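Local structure of protein CT_858 (Chlamydia trachomatis, 3DPM) at residues 80-85 / 187-192; 96-101 / 123-128; 293-298 / 335-340; 389-394 / 407-412. The protein probably acts as a serine-type endopeptidase, pairing a PDZ-like domain with a protease domain of the S41 family. One frame throughout, in Å; residues are numbered along the deposited sequence.

Contacts 1 and 2 belong to the PDZ-like region and contacts 3 and 4 to the S41 peptidase region. Along the chain, 96-101 and 123-128 fall between the two segments of contact 1; contacts 3 and 4 follow in turn. Strands 83-92 and 98-103, neighbours in one antiparallel sheet, carry one segment each of contacts 1 and 2, whose centres lie about 26 Å apart. Contact 3 is in the mixed sheet, about 38 Å from contact 1 and about 28 Å from contact 2 between centres. Contact 4, a helix pair, lies about 33 Å from contact 3 and more than 50 Å from the first two, again between centres. None touches another: two lie in the PDZ-like region and two in the peptidase region.

Contact 1. Residues 80-85 / 187-192; sequences AIESAY and VPEGVG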
loop_
_atom_site.group_PDB
_atom_site.type_symbol
_atom_site.label_atom_id
_atom_site.label_comp_id
_atom_site.label_asym_id
_atom_site.label_seq_id
_atom_site.Cartn_x
_atom_site.Cartn_y
_atom_site.Cartn_z
ATOM N N ALA A 80 -4.025 -11.535 -13.982
ATOM C CA ALA A 80 -4.086 -12.599 -14.971
ATOM C C ALA A 80 -2.692 -13.198 -15.053
ATOM O O ALA A 80 -1.708 -12.466 -14.979
ATOM C CB ALA A 80 -4.515 -12.033 -16.328
ATOM N N ILE A 81 -2.603 -14.517 -15.203
ATOM C CA ILE A 81 -1.306 -15.168 -15.246
ATOM C C ILE A 81 -0.894 -15.762 -16.579
ATOM O O ILE A 81 0.244 -16.182 -16.739
ATOM C CB ILE A 81 -1.207 -16.272 -14.174
ATOM C CG1 ILE A 81 -2.164 -17.420 -14.514
ATOM C CG2 ILE A 81 -1.521 -15.682 -12.797
ATOM C CD1 ILE A 81 -2.014 -18.615 -13.592
ATOM N N GLU A 82 -1.808 -15.810 -17.536
ATOM C CA GLU A 82 -1.475 -16.347 -18.845
ATOM C C GLU A 82 -0.252 -15.595 -19.381
ATOM O O GLU A 82 -0.119 -14.381 -19.187
ATOM C CB GLU A 82 -2.662 -16.181 -19.800
ATOM C CG GLU A 82 -2.377 -16.603 -21.229
ATOM C CD GLU A 82 -3.626 -16.616 -22.109
ATOM O OE1 GLU A 82 -4.420 -15.654 -22.049
ATOM O OE2 GLU A 82 -3.811 -17.585 -22.871
ATOM N N SER A 83 0.646 -16.320 -20.035
ATOM C CA SER A 83 1.839 -15.703 -20.605
ATOM C C SER A 83 2.579 -16.665 -21.531
ATOM O O SER A 83 2.462 -17.888 -21.413
ATOM C CB SER A 83 2.785 -15.223 -19.497
ATOM O OG SER A 83 3.550 -16.297 -18.971
ATOM N N ALA A 84 3.335 -16.092 -22.457
ATOM C CA ALA A 84 4.113 -16.858 -23.421
ATOM C C ALA A 84 5.481 -16.205 -23.528
ATOM O O ALA A 84 5.616 -14.989 -23.430
ATOM C CB ALA A 84 3.419 -16.869 -24.782
ATOM N N TYR A 85 6.491 -17.023 -23.768
ATOM C CA TYR A 85 7.853 -16.538 -23.836
ATOM C C TYR A 85 8.685 -17.376 -24.807
ATOM O O TYR A 85 8.424 -18.562 -24.992
ATOM C CB TYR A 85 8.426 -16.614 -22.411
ATOM C CG TYR A 85 9.910 -16.394 -22.272
ATOM C CD1 TYR A 85 10.459 -15.109 -22.335
ATOM C CD2 TYR A 85 10.775 -17.474 -22.072
ATOM C CE1 TYR A 85 11.840 -14.905 -22.201
ATOM C CE2 TYR A 85 12.152 -17.285 -21.941
ATOM C CZ TYR A 85 12.678 -16.000 -22.005
ATOM O OH TYR A 85 14.038 -15.811 -21.878
ATOM N N VAL A 187 2.202 -20.442 -20.504
ATOM C CA VAL A 187 1.566 -20.653 -19.210
ATOM C C VAL A 187 0.093 -20.311 -19.434
ATOM O O VAL A 187 -0.249 -19.158 -19.691
ATOM C CB VAL A 187 2.105 -19.717 -18.109
ATOM C CG1 VAL A 187 1.337 -19.969 -16.816
ATOM C CG2 VAL A 187 3.600 -19.939 -17.902
ATOM N N PRO A 188 -0.797 -21.313 -19.345
ATOM C CA PRO A 188 -2.228 -21.072 -19.547
ATOM C C PRO A 188 -2.852 -20.195 -18.464
ATOM O O PRO A 188 -2.271 -19.989 -17.389
ATOM C CB PRO A 188 -2.807 -22.481 -19.572
ATOM C CG PRO A 188 -1.936 -23.204 -18.620
ATOM C CD PRO A 188 -0.552 -22.716 -18.961
ATOM N N GLU A 189 -4.036 -19.670 -18.749
ATOM C CA GLU A 189 -4.699 -18.808 -17.787
ATOM C C GLU A 189 -5.271 -19.623 -16.637
ATOM O O GLU A 189 -5.778 -20.719 -16.839
ATOM C CB GLU A 189 -5.803 -17.995 -18.463
ATOM C CG GLU A 189 -6.307 -16.844 -17.590
ATOM C CD GLU A 189 -5.166 -16.011 -16.993
ATOM O OE1 GLU A 189 -4.513 -15.261 -17.744
ATOM O OE2 GLU A 189 -4.916 -16.114 -15.771
ATOM N N GLY A 190 -5.155 -19.091 -15.426
ATOM C CA GLY A 190 -5.666 -19.781 -14.254
ATOM C C GLY A 190 -6.887 -19.082 -13.684
ATOM O O GLY A 190 -7.637 -19.671 -12.916
ATOM N N VAL A 191 -7.080 -17.818 -14.054
ATOM C CA VAL A 191 -8.218 -17.024 -13.588
ATOM C C VAL A 191 -9.341 -17.151 -14.612
ATOM O O VAL A 191 -9.292 -16.546 -15.682
ATOM C CB VAL A 191 -7.828 -15.526 -13.427
ATOM C CG1 VAL A 191 -9.058 -14.693 -13.111
ATOM C CG2 VAL A 191 -6.802 -15.378 -12.316
ATOM N N GLY A 192 -10.348 -17.945 -14.269
ATOM C CA GLY A 192 -11.468 -18.177 -15.162
ATOM C C GLY A 192 -12.067 -16.962 -15.830
ATOM O O GLY A 192 -12.247 -15.914 -15.208
HETATM O O HOH W 1 -5.972 -14.331 -20.258
#
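Strands 83-92 and 177-187, neighbours in the antiparallel sheet of the PDZ-like region, end their pairing here with an antiparallel bridge between Ser83 and Val187, a hydrogen-bonded pair. Ser83 N gives to Val187 O at 3.0 Å, and Val187 N returns an almost straight bond (178°) to Ser83 O at 2.7 Å. Toward Ile81 and Glu189 regular pairing stops, and a side chain takes over. Glu189 extends from its backbone as far as CG and then bends (chi2 48°), which turns the carboxylate back against the amides of 80-85. Its OE2 accepts from Ile81 N at 2.9 Å on the syn lone pair, while OE1 takes Glu82 N at 2.8 Å, a donor lying 49° out of the carboxylate plane. OE2 also folds its own loop, accepting from Gly190 N and, on the anti lone pair, from Val191 N at 3.2 Å. Three backbone N-H groups on one oxygen fix the rotation of the carboxylate and probably favour its charged form. Ile81 lies obliquely across the Glu189 side chain, with CG1 3.5 Å from Gly190 N. From here the loop runs to the second subunit, where Gly192 O bonds to Trp426 of that neighbouring chain. Glu82 OE2 is hydrogen-bonded to Tyr186 OH, whereas its like-charged approach to Glu189 is bridged by a water that donates to Glu82 OE1 at 2.7 Å and to Glu189 OE1 at 3.1 Å.

Contact 2. Residues 96-101 / 123-128; sequences GRFYFV and PVQDVL
The ring of Phe98 has the CG1 methyl of Val124 over one face and the amide nitrogen of Gln125 at its edge. The methyl sits 4.0 Å from the ring centroid and only 9° off the normal, a well-centred CH-pi contact. Gln125 NE2 lies in the plane of the ring, 3.3 Å from Phe98 CE1, with the amide turned 63° against it. The Gln125 chain reaches this place by bending at chi2 (78°), which also leaves NE2 3.6 Å from Gly96 O. Leu128, one turn farther along the helix, points against the Phe98 side chain, the two coming from opposite directions, and sets CD1 obliquely to the ring, 3.9 Å from Phe98 CE2. Strand 98-103 and helix 124-129 belong to the PDZ-like domain, and their short segments run nearly at right angles, with axes 12.3 Å apart at closest. That gap is spanned chiefly by the aromatic ring, the large group reaching from the sheet toward the helix, while Val124 and Leu128 answer from the helix side. The helix follows straight after strand 122-123 and starts with Pro123 at its N-cap; the bond from Leu128 N to Val124 O, 3.0 Å, joins the two residues that pack on Phe98. Val90 and Lys92 of strand 83-92 also touch Phe98, and Leu116 of strand 115-119 touches Val124.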
loop_
_atom_site.group_PDB
_atom_site.type_symbol
_atom_site.label_atom_id
_atom_site.label_comp_id
_atom_site.label_asym_id
_atom_site.label_seq_id
_atom_site.Cartn_x
_atom_site.Cartn_y
_atom_site.Cartn_z
ATOM N N GLY A 96 18.242 -0.570 -39.425
ATOM C CA GLY A 96 16.989 -1.301 -39.357
ATOM C C GLY A 96 17.015 -2.819 -39.432
ATOM O O GLY A 96 16.054 -3.428 -39.906
ATOM N N ARG A 97 18.091 -3.442 -38.965
ATOM C CA ARG A 97 18.178 -4.896 -38.991
ATOM C C ARG A 97 18.238 -5.482 -37.580
ATOM O O ARG A 97 18.829 -4.891 -36.673
ATOM C CB ARG A 97 19.398 -5.326 -39.805
ATOM C CG ARG A 97 19.219 -5.127 -41.304
ATOM C CD ARG A 97 20.423 -5.626 -42.078
ATOM N NE ARG A 97 21.556 -4.712 -41.972
ATOM C CZ ARG A 97 22.751 -4.935 -42.513
ATOM N NH1 ARG A 97 22.978 -6.053 -43.198
ATOM N NH2 ARG A 97 23.713 -4.023 -42.398
ATOM N N PHE A 98 17.623 -6.649 -37.401
ATOM C CA PHE A 98 17.591 -7.308 -36.093
ATOM C C PHE A 98 18.452 -8.567 -36.025
ATOM O O PHE A 98 18.207 -9.545 -36.746
ATOM C CB PHE A 98 16.147 -7.679 -35.709
ATOM C CG PHE A 98 15.164 -6.543 -35.839
ATOM C CD1 PHE A 98 14.680 -6.162 -37.090
ATOM C CD2 PHE A 98 14.733 -5.847 -34.711
ATOM C CE1 PHE A 98 13.784 -5.103 -37.218
ATOM C CE2 PHE A 98 13.836 -4.787 -34.822
ATOM C CZ PHE A 98 13.360 -4.412 -36.080
ATOM N N TYR A 99 19.444 -8.543 -35.137
ATOM C CA TYR A 99 20.336 -9.684 -34.951
ATOM C C TYR A 99 20.225 -10.241 -33.539
ATOM O O TYR A 99 20.122 -9.486 -32.569
ATOM C CB TYR A 99 21.800 -9.291 -35.198
ATOM C CG TYR A 99 22.086 -8.687 -36.553
ATOM C CD1 TYR A 99 22.022 -7.307 -36.747
ATOM C CD2 TYR A 99 22.401 -9.497 -37.648
ATOM C CE1 TYR A 99 22.262 -6.742 -37.997
ATOM C CE2 TYR A 99 22.640 -8.944 -38.910
ATOM C CZ TYR A 99 22.569 -7.563 -39.075
ATOM O OH TYR A 99 22.829 -7.001 -40.308
ATOM N N PHE A 100 20.231 -11.564 -33.426
ATOM C CA PHE A 100 20.180 -12.195 -32.119
ATOM C C PHE A 100 21.489 -11.854 -31.401
ATOM O O PHE A 100 22.554 -11.854 -32.017
ATOM C CB PHE A 100 20.050 -13.712 -32.260
ATOM C CG PHE A 100 18.758 -14.149 -32.877
ATOM C CD1 PHE A 100 18.629 -14.243 -34.260
ATOM C CD2 PHE A 100 17.657 -14.441 -32.078
ATOM C CE1 PHE A 100 17.417 -14.624 -34.839
ATOM C CE2 PHE A 100 16.442 -14.819 -32.646
ATOM C CZ PHE A 100 16.319 -14.912 -34.025
ATOM N N VAL A 101 21.406 -11.546 -30.114
ATOM C CA VAL A 101 22.595 -11.212 -29.342
ATOM C C VAL A 101 22.646 -12.119 -28.129
ATOM O O VAL A 101 23.649 -12.183 -27.422
ATOM C CB VAL A 101 22.607 -9.729 -28.873
ATOM C CG1 VAL A 101 22.833 -8.809 -30.073
ATOM C CG2 VAL A 101 21.292 -9.383 -28.161
ATOM N N PRO A 123 7.052 -10.060 -41.836
ATOM C CA PRO A 123 8.346 -9.471 -41.489
ATOM C C PRO A 123 8.328 -8.905 -40.068
ATOM O O PRO A 123 7.290 -8.465 -39.580
ATOM C CB PRO A 123 8.552 -8.398 -42.568
ATOM C CG PRO A 123 7.190 -8.130 -43.089
ATOM C CD PRO A 123 6.519 -9.475 -43.076
ATOM N N VAL A 124 9.481 -8.942 -39.411
ATOM C CA VAL A 124 9.636 -8.457 -38.045
ATOM C C VAL A 124 9.008 -7.085 -37.834
ATOM O O VAL A 124 8.264 -6.876 -36.877
ATOM C CB VAL A 124 11.135 -8.335 -37.656
ATOM C CG1 VAL A 124 11.271 -8.171 -36.155
ATOM C CG2 VAL A 124 11.907 -9.538 -38.145
ATOM N N GLN A 125 9.325 -6.146 -38.720
ATOM C CA GLN A 125 8.793 -4.792 -38.606
ATOM C C GLN A 125 7.267 -4.742 -38.506
ATOM O O GLN A 125 6.736 -4.003 -37.681
ATOM C CB GLN A 125 9.249 -3.929 -39.782
ATOM C CG GLN A 125 10.757 -3.735 -39.904
ATOM C CD GLN A 125 11.470 -4.934 -40.505
ATOM O OE1 GLN A 125 10.842 -5.830 -41.074
ATOM N NE2 GLN A 125 12.790 -4.946 -40.397
ATOM N N ASP A 126 6.563 -5.512 -39.337
ATOM C CA ASP A 126 5.101 -5.515 -39.294
ATOM C C ASP A 126 4.578 -6.180 -38.016
ATOM O O ASP A 126 3.519 -5.819 -37.504
ATOM C CB ASP A 126 4.522 -6.211 -40.531
ATOM C CG ASP A 126 4.915 -5.514 -41.831
ATOM O OD1 ASP A 126 4.855 -4.266 -41.892
ATOM O OD2 ASP A 126 5.279 -6.213 -42.800
ATOM N N VAL A 127 5.321 -7.147 -37.492
ATOM C CA VAL A 127 4.910 -7.800 -36.256
ATOM C C VAL A 127 5.019 -6.784 -35.113
ATOM O O VAL A 127 4.171 -6.750 -34.219
ATOM C CB VAL A 127 5.796 -9.025 -35.933
ATOM C CG1 VAL A 127 5.399 -9.612 -34.591
ATOM C CG2 VAL A 127 5.645 -10.073 -37.016
ATOM N N LEU A 128 6.060 -5.955 -35.145
ATOM C CA LEU A 128 6.234 -4.946 -34.110
ATOM C C LEU A 128 5.113 -3.905 -34.177
ATOM O O LEU A 128 4.575 -3.491 -33.152
ATOM C CB LEU A 128 7.601 -4.257 -34.239
ATOM C CG LEU A 128 8.839 -5.080 -33.848
ATOM C CD1 LEU A 128 10.076 -4.173 -33.882
ATOM C CD2 LEU A 128 8.672 -5.673 -32.449
#

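Contact 3. Residues 293-298 / 335-340; sequences VGFLRI and IIDQTN
Phe295, Leu296 and Arg297 pair in parallel with Ile335, Ile336 and Asp337, with the two short strand axes 4.6 Å apart. This is the tight part. Leu296 N gives to Ile335 O at 2.9 Å, and Asp337 N makes a short bond of 2.6 Å to Leu296 O. On one face of the sheet, the Phe295 ring meets its neighbours obliquely, CD1 against Ile335 CG2 and CZ 3.3 Å from Asp337 CB. On the other face, Leu296 lies alongside Ile336, pointing the same way, with CD1 3.8 Å from Ile336 CG2. Past Asp337 the strands end and the contact thins, though it remains buried and has no solvent side. Here the extended Arg297 chain (chi1 180°) carries its guanidinium forward along the sheet. NH1 and NH2 grip the single atom Thr339 O end-on, at 3.0 and 2.9 Å, with that oxygen in the guanidinium plane. NH1 also makes a salt bridge to Asp337 OD1 at 3.1 Å, the two flat groups 44° apart. Asp337 OD2 accepts from Thr339 OG1 and, in an Asx turn, from Thr339 N, so one carboxylate holds both the arginine and the turn; Arg297 NE bonds to Ser257 O. The strands are those of a beta-alpha-beta unit connected by helix 316-330, flanked in the mixed sheet by strands 278-284 and 457-461; helix 549-563 packs on Val293 and Ile335, and helix 468-478 on Ile336.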
loop_
_atom_site.group_PDB
_atom_site.type_symbol
_atom_site.label_atom_id
_atom_site.label_comp_id
_atom_site.label_asym_id
_atom_site.label_seq_id
_atom_site.Cartn_x
_atom_site.Cartn_y
_atom_site.Cartn_z
ATOM N N VAL A 293 42.037 5.593 -18.181
ATOM C CA VAL A 293 40.614 5.927 -18.204
ATOM C C VAL A 293 39.782 4.922 -17.425
ATOM O O VAL A 293 39.946 3.715 -17.586
ATOM C CB VAL A 293 40.086 5.961 -19.651
ATOM C CG1 VAL A 293 38.604 6.261 -19.663
ATOM C CG2 VAL A 293 40.837 7.005 -20.451
ATOM N N GLY A 294 38.887 5.425 -16.583
ATOM C CA GLY A 294 38.037 4.543 -15.803
ATOM C C GLY A 294 36.714 4.266 -16.504
ATOM O O GLY A 294 36.280 5.030 -17.373
ATOM N N PHE A 295 36.079 3.158 -16.135
ATOM C CA PHE A 295 34.798 2.783 -16.710
ATOM C C PHE A 295 33.878 2.327 -15.593
ATOM O O PHE A 295 34.202 1.417 -14.821
ATOM C CB PHE A 295 34.946 1.657 -17.729
ATOM C CG PHE A 295 33.631 1.166 -18.270
ATOM C CD1 PHE A 295 33.074 1.735 -19.408
ATOM C CD2 PHE A 295 32.933 0.158 -17.614
ATOM C CE1 PHE A 295 31.838 1.308 -19.891
ATOM C CE2 PHE A 295 31.694 -0.279 -18.085
ATOM C CZ PHE A 295 31.146 0.300 -19.227
ATOM N N LEU A 296 32.709 2.945 -15.531
ATOM C CA LEU A 296 31.759 2.638 -14.487
ATOM C C LEU A 296 30.367 2.460 -15.066
ATOM O O LEU A 296 29.949 3.203 -15.952
ATOM C CB LEU A 296 31.800 3.782 -13.467
ATOM C CG LEU A 296 30.816 3.917 -12.309
ATOM C CD1 LEU A 296 29.479 4.417 -12.838
ATOM C CD2 LEU A 296 30.691 2.584 -11.581
ATOM N N ARG A 297 29.649 1.458 -14.586
ATOM C CA ARG A 297 28.300 1.258 -15.072
ATOM C C ARG A 297 27.282 1.491 -13.969
ATOM O O ARG A 297 27.371 0.888 -12.904
ATOM C CB ARG A 297 28.100 -0.154 -15.645
ATOM C CG ARG A 297 26.666 -0.349 -16.145
ATOM C CD ARG A 297 26.408 -1.669 -16.856
ATOM N NE ARG A 297 24.969 -1.886 -17.008
ATOM C CZ ARG A 297 24.159 -1.112 -17.730
ATOM N NH1 ARG A 297 24.636 -0.066 -18.392
ATOM N NH2 ARG A 297 22.857 -1.359 -17.755
ATOM N N ILE A 298 26.334 2.391 -14.228
ATOM C CA ILE A 298 25.248 2.680 -13.290
ATOM C C ILE A 298 24.101 1.884 -13.908
ATOM O O ILE A 298 23.477 2.334 -14.862
ATOM C CB ILE A 298 24.856 4.187 -13.278
ATOM C CG1 ILE A 298 26.060 5.062 -12.914
ATOM C CG2 ILE A 298 23.737 4.425 -12.270
ATOM C CD1 ILE A 298 26.498 4.953 -11.480
ATOM N N ILE A 335 34.419 7.218 -18.033
ATOM C CA ILE A 335 33.307 6.879 -18.922
ATOM C C ILE A 335 32.236 6.199 -18.078
ATOM O O ILE A 335 32.496 5.166 -17.460
ATOM C CB ILE A 335 33.708 5.873 -20.046
ATOM C CG1 ILE A 335 34.303 6.597 -21.251
ATOM C CG2 ILE A 335 32.484 5.110 -20.524
ATOM C CD1 ILE A 335 35.725 6.996 -21.080
ATOM N N ILE A 336 31.041 6.783 -18.051
ATOM C CA ILE A 336 29.925 6.209 -17.300
ATOM C C ILE A 336 28.958 5.515 -18.267
ATOM O O ILE A 336 28.379 6.153 -19.143
ATOM C CB ILE A 336 29.110 7.287 -16.533
ATOM C CG1 ILE A 336 30.033 8.192 -15.718
ATOM C CG2 ILE A 336 28.114 6.612 -15.603
ATOM C CD1 ILE A 336 30.803 7.475 -14.646
ATOM N N ASP A 337 28.799 4.206 -18.116
ATOM C CA ASP A 337 27.867 3.459 -18.950
ATOM C C ASP A 337 26.525 3.488 -18.219
ATOM O O ASP A 337 26.345 2.803 -17.213
ATOM C CB ASP A 337 28.321 2.005 -19.117
ATOM C CG ASP A 337 27.295 1.148 -19.864
ATOM O OD1 ASP A 337 27.416 -0.097 -19.836
ATOM O OD2 ASP A 337 26.367 1.712 -20.484
ATOM N N GLN A 338 25.585 4.277 -18.729
ATOM C CA GLN A 338 24.279 4.374 -18.094
ATOM C C GLN A 338 23.125 3.922 -18.990
ATOM O O GLN A 338 21.977 4.308 -18.763
ATOM C CB GLN A 338 24.028 5.810 -17.643
ATOM C CG GLN A 338 23.113 5.905 -16.445
ATOM C CD GLN A 338 22.000 6.909 -16.636
ATOM O OE1 GLN A 338 21.387 7.352 -15.672
ATOM N NE2 GLN A 338 21.721 7.266 -17.889
ATOM N N THR A 339 23.421 3.109 -20.001
ATOM C CA THR A 339 22.386 2.614 -20.913
ATOM C C THR A 339 21.533 1.516 -20.271
ATOM O O THR A 339 21.946 0.897 -19.288
ATOM C CB THR A 339 23.013 2.025 -22.173
ATOM O OG1 THR A 339 23.942 1.001 -21.794
ATOM C CG2 THR A 339 23.730 3.110 -22.977
ATOM N N ASN A 340 20.350 1.269 -20.828
ATOM C CA ASN A 340 19.465 0.228 -20.297
ATOM C C ASN A 340 19.285 0.320 -18.789
ATOM O O ASN A 340 19.496 -0.666 -18.078
ATOM C CB ASN A 340 20.016 -1.156 -20.646
ATOM C CG ASN A 340 19.971 -1.431 -22.128
ATOM O OD1 ASN A 340 19.817 -0.511 -22.929
ATOM N ND2 ASN A 340 20.118 -2.697 -22.508
#

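Contact 4. Residues 389-394 / 407-412; sequences DTNVES and VDLQVA
Val407 meets the first turn of helix 391-398 at Ser394, CG1 resting 3.6 Å from Ser394 O. The residue also packs on Arg395 and Leu398 of that helix, just before the chain turns into helix 409-428. Asp408 comes next, at the N-cap of the second helix, although its side chain makes no capping bond. Its carboxylate and the Asn391 amide lie side by side, but OD2 and Asn391 OD1 are modelled too close together for the detail of this pair to be trusted. Leu409 fills the middle of the contact. Its CG is anti to its own N (chi1 -171°), which lays the side chain against the start of the other helix: CD2 reaches 3.6 Å from both Thr390 N and Ser394 OG. The Leu409 CA atom is nearer still to that hydroxyl, at 3.1 Å. Ala412, one turn on, brings CB to 3.4 Å from Ser394 OG and touches Val388 as well. Ser394 therefore packs against both Leu409 and Ala412, its hydroxyl hydrogen-bonded within its own helix to Thr390 O at 3.1 Å, an oxygen that also accepts Ser394 N. Thr390 caps this helix through the bond from Glu393 N to its OG1, 3.2 Å. The two successive helices of the peptidase region thus meet at their N-terminal turns. With the serine proton committed inside its own helix and the Asn391 end uncertain, the contact rests mainly on van der Waals packing, of Ser394 with Leu409 and Ala412 and of Leu409 with Thr390.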
loop_
_atom_site.group_PDB
_atom_site.type_symbol
_atom_site.label_atom_id
_atom_site.label_comp_id
_atom_site.label_asym_id
_atom_site.label_seq_id
_atom_site.Cartn_x
_atom_site.Cartn_y
_atom_site.Cartn_z
ATOM N N ASP A 389 16.584 22.875 13.719
ATOM C CA ASP A 389 17.141 24.217 13.554
ATOM C C ASP A 389 18.664 24.275 13.506
ATOM O O ASP A 389 19.242 25.359 13.548
ATOM C CB ASP A 389 16.627 25.126 14.676
ATOM C CG ASP A 389 15.106 25.280 14.651
ATOM O OD1 ASP A 389 14.592 26.018 13.775
ATOM O OD2 ASP A 389 14.426 24.649 15.500
ATOM N N THR A 390 19.307 23.116 13.401
ATOM C CA THR A 390 20.767 23.042 13.355
ATOM C C THR A 390 21.192 21.833 12.521
ATOM O O THR A 390 20.382 20.947 12.265
ATOM C CB THR A 390 21.348 22.875 14.777
ATOM O OG1 THR A 390 20.959 21.597 15.296
ATOM C CG2 THR A 390 20.827 23.977 15.713
ATOM N N ASN A 391 22.449 21.794 12.095
ATOM C CA ASN A 391 22.933 20.661 11.307
ATOM C C ASN A 391 22.716 19.359 12.089
ATOM O O ASN A 391 22.157 18.396 11.563
ATOM C CB ASN A 391 24.426 20.826 10.977
ATOM C CG ASN A 391 24.725 22.125 10.202
ATOM O OD1 ASN A 391 24.121 22.400 9.166
ATOM N ND2 ASN A 391 25.662 22.921 10.713
ATOM N N VAL A 392 23.149 19.349 13.352
ATOM C CA VAL A 392 23.023 18.178 14.212
ATOM C C VAL A 392 21.593 17.651 14.304
ATOM O O VAL A 392 21.361 16.445 14.178
ATOM C CB VAL A 392 23.530 18.480 15.648
ATOM C CG1 VAL A 392 23.282 17.272 16.548
ATOM C CG2 VAL A 392 25.017 18.830 15.623
ATOM N N GLU A 393 20.639 18.550 14.541
ATOM C CA GLU A 393 19.237 18.160 14.638
ATOM C C GLU A 393 18.758 17.638 13.290
ATOM O O GLU A 393 17.959 16.703 13.226
ATOM C CB GLU A 393 18.377 19.346 15.070
ATOM C CG GLU A 393 18.395 19.621 16.572
ATOM C CD GLU A 393 17.670 20.908 16.949
ATOM O OE1 GLU A 393 17.465 21.145 18.163
ATOM O OE2 GLU A 393 17.307 21.681 16.034
ATOM N N SER A 394 19.257 18.240 12.212
ATOM C CA SER A 394 18.882 17.814 10.873
ATOM C C SER A 394 19.189 16.343 10.667
ATOM O O SER A 394 18.387 15.610 10.094
ATOM C CB SER A 394 19.621 18.632 9.819
ATOM O OG SER A 394 19.030 19.913 9.686
ATOM N N VAL A 407 23.101 14.570 4.600
ATOM C CA VAL A 407 22.083 15.349 5.298
ATOM C C VAL A 407 22.720 16.524 6.029
ATOM O O VAL A 407 23.729 16.379 6.722
ATOM C CB VAL A 407 21.300 14.491 6.296
ATOM C CG1 VAL A 407 20.500 15.381 7.230
ATOM C CG2 VAL A 407 20.375 13.551 5.539
ATOM N N ASP A 408 22.103 17.688 5.880
ATOM C CA ASP A 408 22.618 18.911 6.468
ATOM C C ASP A 408 21.444 19.844 6.754
ATOM O O ASP A 408 20.351 19.631 6.237
ATOM C CB ASP A 408 23.565 19.552 5.456
ATOM C CG ASP A 408 24.098 20.875 5.917
ATOM O OD1 ASP A 408 24.546 21.663 5.055
ATOM O OD2 ASP A 408 24.081 21.121 7.142
ATOM N N LEU A 409 21.673 20.879 7.560
ATOM C CA LEU A 409 20.622 21.840 7.897
ATOM C C LEU A 409 20.013 22.425 6.613
ATOM O O LEU A 409 18.808 22.674 6.538
ATOM C CB LEU A 409 21.206 22.947 8.787
ATOM C CG LEU A 409 20.351 24.014 9.500
ATOM C CD1 LEU A 409 20.232 25.241 8.626
ATOM C CD2 LEU A 409 18.981 23.461 9.876
ATOM N N GLN A 410 20.864 22.624 5.611
ATOM C CA GLN A 410 20.459 23.143 4.308
ATOM C C GLN A 410 19.439 22.198 3.688
ATOM O O GLN A 410 18.445 22.633 3.107
ATOM C CB GLN A 410 21.686 23.248 3.390
ATOM C CG GLN A 410 21.381 23.436 1.899
ATOM C CD GLN A 410 21.068 24.881 1.530
ATOM O OE1 GLN A 410 20.223 25.527 2.159
ATOM N NE2 GLN A 410 21.744 25.393 0.498
ATOM N N VAL A 411 19.701 20.901 3.809
ATOM C CA VAL A 411 18.810 19.880 3.272
ATOM C C VAL A 411 17.439 20.005 3.935
ATOM O O VAL A 411 16.397 19.995 3.257
ATOM C CB VAL A 411 19.401 18.461 3.498
ATOM C CG1 VAL A 411 18.332 17.403 3.381
ATOM C CG2 VAL A 411 20.480 18.187 2.460
ATOM N N ALA A 412 17.440 20.143 5.256
ATOM C CA ALA A 412 16.201 20.284 6.001
ATOM C C ALA A 412 15.456 21.557 5.572
ATOM O O ALA A 412 14.228 21.544 5.402
ATOM C CB ALA A 412 16.494 20.315 7.494
#